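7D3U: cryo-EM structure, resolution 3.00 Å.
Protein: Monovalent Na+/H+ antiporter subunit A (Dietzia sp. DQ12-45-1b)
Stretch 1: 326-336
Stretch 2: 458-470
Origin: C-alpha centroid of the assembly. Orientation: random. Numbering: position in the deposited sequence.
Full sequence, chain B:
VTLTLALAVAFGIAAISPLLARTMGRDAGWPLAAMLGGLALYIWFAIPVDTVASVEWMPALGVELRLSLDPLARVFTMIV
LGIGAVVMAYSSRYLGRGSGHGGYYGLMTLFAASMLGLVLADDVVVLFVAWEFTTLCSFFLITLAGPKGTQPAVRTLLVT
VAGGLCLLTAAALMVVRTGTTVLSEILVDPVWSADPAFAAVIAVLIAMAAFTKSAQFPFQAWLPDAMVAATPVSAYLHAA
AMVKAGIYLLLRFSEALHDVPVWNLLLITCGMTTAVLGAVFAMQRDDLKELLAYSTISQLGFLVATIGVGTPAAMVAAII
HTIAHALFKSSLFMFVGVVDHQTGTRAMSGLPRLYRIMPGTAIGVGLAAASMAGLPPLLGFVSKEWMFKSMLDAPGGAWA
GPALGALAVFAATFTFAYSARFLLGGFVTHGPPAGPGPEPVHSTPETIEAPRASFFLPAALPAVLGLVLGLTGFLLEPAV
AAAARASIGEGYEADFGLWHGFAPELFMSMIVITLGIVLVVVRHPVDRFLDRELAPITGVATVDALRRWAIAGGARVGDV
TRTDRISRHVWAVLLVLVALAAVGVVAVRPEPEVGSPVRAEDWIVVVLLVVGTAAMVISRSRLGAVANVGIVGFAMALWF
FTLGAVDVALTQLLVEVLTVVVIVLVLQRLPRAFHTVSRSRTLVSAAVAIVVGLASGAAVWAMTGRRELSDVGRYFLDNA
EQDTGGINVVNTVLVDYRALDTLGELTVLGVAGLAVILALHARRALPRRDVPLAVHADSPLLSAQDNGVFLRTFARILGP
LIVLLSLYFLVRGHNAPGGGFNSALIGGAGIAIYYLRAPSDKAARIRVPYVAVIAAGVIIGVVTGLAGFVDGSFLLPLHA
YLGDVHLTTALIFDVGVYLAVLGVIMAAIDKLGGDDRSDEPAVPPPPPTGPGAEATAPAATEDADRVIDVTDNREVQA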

# COMPACT_ATOMS: atom_id res chain seq x y z
N ALA B 326 -47.13 15.80 -18.41
CA ALA B 326 -46.12 15.65 -19.45
C ALA B 326 -46.50 16.38 -20.72
O ALA B 326 -45.63 16.70 -21.53
CB ALA B 326 -45.88 14.17 -19.74
N LEU B 327 -47.79 16.64 -20.93
CA LEU B 327 -48.19 17.48 -22.05
C LEU B 327 -48.00 18.97 -21.74
O LEU B 327 -47.25 19.67 -22.43
CB LEU B 327 -49.65 17.19 -22.43
CG LEU B 327 -49.90 15.84 -23.10
CD1 LEU B 327 -51.36 15.68 -23.44
CD2 LEU B 327 -49.03 15.70 -24.34
N PHE B 328 -48.68 19.46 -20.70
CA PHE B 328 -48.75 20.91 -20.54
C PHE B 328 -47.44 21.50 -20.04
O PHE B 328 -47.09 22.62 -20.42
CB PHE B 328 -49.94 21.33 -19.65
CG PHE B 328 -49.82 20.97 -18.18
CD1 PHE B 328 -48.90 21.59 -17.35
CD2 PHE B 328 -50.72 20.09 -17.61
CE1 PHE B 328 -48.82 21.26 -16.01
CE2 PHE B 328 -50.66 19.77 -16.27
CZ PHE B 328 -49.71 20.36 -15.47
N LYS B 329 -46.67 20.77 -19.22
CA LYS B 329 -45.39 21.31 -18.77
C LYS B 329 -44.37 21.32 -19.90
O LYS B 329 -43.59 22.27 -20.03
CB LYS B 329 -44.87 20.50 -17.59
CG LYS B 329 -43.64 21.11 -16.94
CD LYS B 329 -43.98 22.42 -16.27
CE LYS B 329 -45.04 22.23 -15.21
NZ LYS B 329 -45.50 23.53 -14.66
N SER B 330 -44.37 20.28 -20.74
CA SER B 330 -43.51 20.28 -21.91
C SER B 330 -43.84 21.46 -22.82
O SER B 330 -42.95 22.18 -23.29
CB SER B 330 -43.65 18.97 -22.67
OG SER B 330 -43.12 19.07 -23.98
N SER B 331 -45.13 21.68 -23.08
CA SER B 331 -45.50 22.79 -23.95
C SER B 331 -45.19 24.13 -23.31
O SER B 331 -44.79 25.06 -24.00
CB SER B 331 -46.98 22.70 -24.32
OG SER B 331 -47.75 23.57 -23.51
N LEU B 332 -45.34 24.24 -21.99
CA LEU B 332 -45.00 25.49 -21.30
C LEU B 332 -43.52 25.78 -21.39
O LEU B 332 -43.12 26.93 -21.62
CB LEU B 332 -45.44 25.41 -19.84
CG LEU B 332 -46.83 25.95 -19.53
CD1 LEU B 332 -47.03 26.00 -18.03
CD2 LEU B 332 -46.99 27.33 -20.13
N PHE B 333 -42.68 24.76 -21.21
CA PHE B 333 -41.24 24.97 -21.32
C PHE B 333 -40.85 25.36 -22.74
O PHE B 333 -40.06 26.29 -22.94
CB PHE B 333 -40.50 23.71 -20.90
CG PHE B 333 -40.07 23.72 -19.47
CD1 PHE B 333 -39.17 24.66 -19.02
CD2 PHE B 333 -40.57 22.79 -18.58
CE1 PHE B 333 -38.77 24.68 -17.72
CE2 PHE B 333 -40.17 22.81 -17.26
CZ PHE B 333 -39.27 23.75 -16.83
N MET B 334 -41.40 24.67 -23.73
CA MET B 334 -41.07 25.01 -25.11
C MET B 334 -41.58 26.39 -25.48
O MET B 334 -40.93 27.10 -26.27
CB MET B 334 -41.62 23.94 -26.05
CG MET B 334 -40.88 22.62 -25.96
SD MET B 334 -41.51 21.38 -27.10
CE MET B 334 -43.17 21.19 -26.48
N PHE B 335 -42.70 26.82 -24.90
CA PHE B 335 -43.21 28.16 -25.20
C PHE B 335 -42.39 29.24 -24.50
O PHE B 335 -42.18 30.31 -25.06
CB PHE B 335 -44.67 28.25 -24.80
CG PHE B 335 -45.61 27.77 -25.86
CD1 PHE B 335 -45.38 28.07 -27.19
CD2 PHE B 335 -46.72 27.01 -25.53
CE1 PHE B 335 -46.24 27.63 -28.17
CE2 PHE B 335 -47.57 26.56 -26.51
CZ PHE B 335 -47.34 26.87 -27.83
N VAL B 336 -41.93 28.98 -23.28
CA VAL B 336 -40.99 29.89 -22.64
C VAL B 336 -39.73 30.02 -23.49
O VAL B 336 -39.21 31.12 -23.71
CB VAL B 336 -40.66 29.42 -21.21
CG1 VAL B 336 -39.59 30.30 -20.59
CG2 VAL B 336 -41.91 29.44 -20.36
N PRO B 458 -43.79 22.60 -33.01
CA PRO B 458 -43.41 21.57 -32.02
C PRO B 458 -43.60 22.02 -30.59
O PRO B 458 -43.51 21.19 -29.68
CB PRO B 458 -41.93 21.31 -32.33
CG PRO B 458 -41.71 21.84 -33.70
CD PRO B 458 -42.63 23.01 -33.82
N ALA B 459 -43.86 23.31 -30.36
CA ALA B 459 -44.17 23.80 -29.02
C ALA B 459 -45.66 23.88 -28.76
O ALA B 459 -46.07 23.97 -27.60
CB ALA B 459 -43.54 25.17 -28.80
N ALA B 460 -46.48 23.86 -29.81
CA ALA B 460 -47.93 23.91 -29.67
C ALA B 460 -48.58 22.55 -29.84
O ALA B 460 -49.80 22.44 -29.71
CB ALA B 460 -48.53 24.89 -30.68
N LEU B 461 -47.80 21.51 -30.14
CA LEU B 461 -48.40 20.18 -30.26
C LEU B 461 -48.85 19.63 -28.92
O LEU B 461 -49.98 19.12 -28.84
CB LEU B 461 -47.42 19.23 -30.97
CG LEU B 461 -48.02 17.89 -31.39
CD1 LEU B 461 -49.17 18.12 -32.36
CD2 LEU B 461 -46.96 17.01 -32.02
N PRO B 462 -48.07 19.69 -27.84
CA PRO B 462 -48.61 19.25 -26.55
C PRO B 462 -49.73 20.14 -26.03
O PRO B 462 -50.69 19.63 -25.43
CB PRO B 462 -47.38 19.29 -25.62
CG PRO B 462 -46.23 19.17 -26.54
CD PRO B 462 -46.62 19.97 -27.74
N ALA B 463 -49.65 21.45 -26.25
CA ALA B 463 -50.69 22.34 -25.76
C ALA B 463 -52.02 22.08 -26.45
O ALA B 463 -53.08 22.18 -25.83
CB ALA B 463 -50.27 23.80 -25.94
N VAL B 464 -51.99 21.75 -27.74
CA VAL B 464 -53.22 21.45 -28.46
C VAL B 464 -53.67 20.02 -28.18
O VAL B 464 -54.88 19.73 -28.15
CB VAL B 464 -53.04 21.71 -29.96
CG1 VAL B 464 -54.16 21.09 -30.77
CG2 VAL B 464 -52.96 23.20 -30.23
N LEU B 465 -52.72 19.10 -27.96
CA LEU B 465 -53.08 17.75 -27.54
C LEU B 465 -53.82 17.77 -26.21
O LEU B 465 -54.74 16.98 -26.01
CB LEU B 465 -51.83 16.88 -27.45
CG LEU B 465 -51.49 16.04 -28.68
CD1 LEU B 465 -50.29 15.17 -28.40
CD2 LEU B 465 -52.69 15.20 -29.08
N GLY B 466 -53.41 18.65 -25.30
CA GLY B 466 -54.15 18.80 -24.06
C GLY B 466 -55.61 19.14 -24.29
O GLY B 466 -56.50 18.54 -23.68
N LEU B 467 -55.87 20.09 -25.18
CA LEU B 467 -57.25 20.48 -25.47
C LEU B 467 -58.03 19.34 -26.12
O LEU B 467 -59.14 19.01 -25.69
CB LEU B 467 -57.27 21.72 -26.36
CG LEU B 467 -58.64 22.29 -26.72
CD1 LEU B 467 -59.22 23.06 -25.56
CD2 LEU B 467 -58.54 23.16 -27.96
N VAL B 468 -57.46 18.74 -27.17
CA VAL B 468 -58.17 17.68 -27.89
C VAL B 468 -58.28 16.39 -27.09
O VAL B 468 -59.07 15.52 -27.47
CB VAL B 468 -57.51 17.38 -29.25
CG1 VAL B 468 -57.20 18.67 -29.99
CG2 VAL B 468 -56.25 16.56 -29.06
N LEU B 469 -57.52 16.24 -26.01
CA LEU B 469 -57.69 15.11 -25.11
C LEU B 469 -58.61 15.43 -23.94
O LEU B 469 -59.21 14.52 -23.37
CB LEU B 469 -56.34 14.64 -24.58
CG LEU B 469 -55.50 13.80 -25.55
CD1 LEU B 469 -54.27 13.25 -24.86
CD2 LEU B 469 -56.34 12.68 -26.14
N GLY B 470 -58.73 16.71 -23.57
CA GLY B 470 -59.74 17.08 -22.59
C GLY B 470 -61.14 17.03 -23.17
O GLY B 470 -62.07 16.56 -22.51

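Two helices can be held together without a single hydrogen bond between them, provided that small residues let the backbones approach and longer side chains adopt rotamers that fill what remains. Residues 326-336 and 458-470 of this antiporter subunit illustrate the principle. Their axes come within 7.6 Å of each other and run roughly antiparallel, at 147°, burying 502 Å² summed over both sides.

Proline and alanine make the close approach possible. Pro462 points toward the opposing helix and sits as a knob among Leu327, Ser330, Ser331 and Met334, its CB 3.2 Å from Leu327 O. A compact ring suits this place, since the CA atoms of Leu327 and Pro462 are only 4.9 Å apart. The second helix is kinked here: the N atoms of Pro462 and Ala463 make no bond to the preceding turn, and proline, lacking an amide hydrogen, could not donate one. Further along, Ala459 and Met334 pair with their CA atoms 5.1 Å apart, and a methyl group is enough to bring Ala459 CB within 3.6 Å of Met334 CB.

The longer side chains reach their partners through their torsions. Leu327 leaves its helix sideways, and its m,t conformation (chi1 -71°, chi2 -179°) carries the branched end into the hole formed by Pro462, Leu465, Gly466 and Leu469. Its CD1 lies 4.0 Å from Leu469 CD1, 4.2 Å from Leu465 CB and 4.1 Å from Gly466 N; the last approach brings the methyl close to bare backbone. Met334 is m,t,m: chi2 extends the chain, and chi3 of -64° turns the terminal methyl so that CE lies 3.7 Å from Pro462 CG and 3.2 Å from Pro458 O. The unbranched, flexible thioether suits such a route between proline ring and main chain.

Phe335 also starts sideways, but with chi1 at -86° its end comes nearer to the other helix. Ala459 O lies over one face of the ring, 3.2 Å from Phe335 CZ, while Ala459 CB makes an off-centre CH-pi contact, 4.1 Å from the ring centroid. At the ring edge, Ala463 CB packs 3.9 Å from Phe335 CE2. Small alanine side chains leave space for this broad ring.

Ser330 and Ser331 bring hydroxyls to the contact. Ser330 OG lies 4.0 Å from Pro462 CG. Ser331 has a chi1 of 99°, between wells, and its OG makes a weak hydrogen bond to Phe328 O (3.3 Å) within its own helix. Across the interface, Ser331 OG merely touches Ala463 CB at 3.5 Å, so this small hydroxyl contributes packing rather than a polar bridge.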